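Local coordinates for 6-phosphogluconolactonase (PDB 1VL1), which hydrolyses 6-phosphogluconolactone to 6-phosphogluconate, the second step of the oxidative stage of the pentose phosphate pathway, at residues Ile120-Ala123 with Cys124-Tyr127. Sequence-based numbering, arbitrary orientation.
Sequences IEKA and CEKY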
loop_
_atom_site.group_PDB
_atom_site.type_symbol
_atom_site.label_atom_id
_atom_site.label_comp_id
_atom_site.label_asym_id
_atom_site.label_seq_id
_atom_site.Cartn_x
_atom_site.Cartn_y
_atom_site.Cartn_z
ATOM N N ILE A 120 17.190 -11.904 -2.523
ATOM C CA ILE A 120 15.841 -11.594 -2.115
ATOM C C ILE A 120 15.575 -11.759 -0.625
ATOM O O ILE A 120 14.882 -10.926 -0.019
ATOM C CB ILE A 120 14.813 -12.413 -2.962
ATOM C CG1 ILE A 120 13.445 -11.775 -2.903
ATOM C CG2 ILE A 120 14.898 -13.918 -2.614
ATOM C CD1 ILE A 120 12.369 -12.325 -3.837
ATOM N N GLU A 121 16.143 -12.803 -0.018
ATOM C CA GLU A 121 15.943 -12.973 1.439
ATOM C C GLU A 121 16.550 -11.817 2.219
ATOM O O GLU A 121 15.967 -11.307 3.195
ATOM C CB GLU A 121 16.507 -14.299 1.931
ATOM C CG GLU A 121 16.597 -14.410 3.454
ATOM C CD GLU A 121 16.885 -15.814 3.916
ATOM O OE1 GLU A 121 15.939 -16.634 3.898
ATOM O OE2 GLU A 121 18.037 -16.070 4.316
ATOM N N LYS A 122 17.702 -11.360 1.764
ATOM C CA LYS A 122 18.405 -10.273 2.446
ATOM C C LYS A 122 17.624 -8.959 2.254
ATOM O O LYS A 122 17.567 -8.099 3.155
ATOM C CB LYS A 122 19.816 -10.116 1.912
ATOM C CG LYS A 122 20.633 -11.332 2.077
ATOM C CD LYS A 122 20.909 -11.642 3.508
ATOM C CE LYS A 122 21.907 -12.774 3.543
ATOM N NZ LYS A 122 22.278 -13.294 4.892
ATOM N N ALA A 123 17.070 -8.768 1.047
ATOM C CA ALA A 123 16.220 -7.607 0.805
ATOM C C ALA A 123 15.034 -7.585 1.763
ATOM O O ALA A 123 14.689 -6.554 2.350
ATOM C CB ALA A 123 15.731 -7.638 -0.651
ATOM N N CYS A 124 14.436 -8.746 1.974
ATOM C CA CYS A 124 13.321 -8.874 2.939
ATOM C C CYS A 124 13.736 -8.508 4.356
ATOM O O CYS A 124 13.035 -7.732 5.019
ATOM C CB CYS A 124 12.730 -10.271 2.990
ATOM S SG CYS A 124 11.794 -10.836 1.568
ATOM N N GLU A 125 14.857 -9.040 4.816
ATOM C CA GLU A 125 15.279 -8.905 6.200
ATOM C C GLU A 125 15.693 -7.483 6.471
ATOM O O GLU A 125 15.396 -6.932 7.538
ATOM C CB GLU A 125 16.379 -9.903 6.495
ATOM C CG GLU A 125 15.866 -11.299 6.443
ATOM C CD GLU A 125 16.921 -12.342 6.560
ATOM O OE1 GLU A 125 18.164 -12.025 6.452
ATOM O OE2 GLU A 125 16.489 -13.513 6.783
ATOM N N LYS A 126 16.369 -6.871 5.480
ATOM C CA LYS A 126 16.753 -5.474 5.568
ATOM C C LYS A 126 15.517 -4.593 5.704
ATOM O O LYS A 126 15.474 -3.688 6.502
ATOM C CB LYS A 126 17.597 -5.068 4.363
ATOM C CG LYS A 126 17.933 -3.554 4.324
ATOM C CD LYS A 126 18.836 -3.235 3.148
ATOM C CE LYS A 126 18.871 -1.802 2.835
ATOM N NZ LYS A 126 19.949 -1.467 1.818
ATOM N N TYR A 127 14.505 -4.852 4.886
ATOM C CA TYR A 127 13.313 -4.018 4.901
ATOM C C TYR A 127 12.569 -4.247 6.198
ATOM O O TYR A 127 12.091 -3.299 6.807
ATOM C CB TYR A 127 12.414 -4.425 3.728
ATOM C CG TYR A 127 11.294 -3.487 3.455
ATOM C CD1 TYR A 127 11.510 -2.121 3.483
ATOM C CD2 TYR A 127 10.016 -3.926 3.156
ATOM C CE1 TYR A 127 10.499 -1.204 3.189
ATOM C CE2 TYR A 127 9.003 -3.005 2.871
ATOM C CZ TYR A 127 9.234 -1.666 2.908
ATOM O OH TYR A 127 8.223 -0.721 2.644
HETATM O O HOH W 1 19.642 -14.134 5.702
#
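Glu-125 turns its CG opposite its own carbonyl carbon (chi1 -67°) and runs extended back along the helix, folding over the CG of Glu-121, which is set opposite the backbone N (chi1 168°) and points outward. The pair illustrates i to i+4 spacing in the first turns of the alpha-helix 120-134, where residues four apart fall on one face. Beneath the side chains, the Glu-125 N donates to Glu-121 O at 3.0 Å, one of four successive backbone bonds that also join Cys-124 to Ile-120, Lys-126 to Lys-122 and Tyr-127 to Ala-123. OE2 of Glu-125 lies over the methylene CG of Glu-121, 3.4 Å away, and the two carboxylate planes are only 19° apart. Two like charges thus come near: Glu-121 OE2 and Glu-125 OE2 stand 3.9 Å apart, a cost probably eased by Lys-122. Lys-122 NZ lies 4.6 Å from Glu-125 OE1, beyond a salt bridge; a water bridges the two. With an alanine in place of Glu-125, the Lys-122 ammonium would probably lose the nearer of its two carboxylates and the water one of its three partners. The other side of the helix faces the protein: Cys-124 and Ile-120 pack on Phe-168 and Val-180 of neighbouring strands, and the Tyr-127 hydroxyl hydrogen-bonds Leu-78 O. Lys-126, by contrast, extends away to a salt bridge with Asp-115. At the polar surface, the water donates to Glu-121 OE2 and to Glu-125 OE1, 2.7 Å from the latter, and accepts from Lys-122 NZ at 2.9 Å.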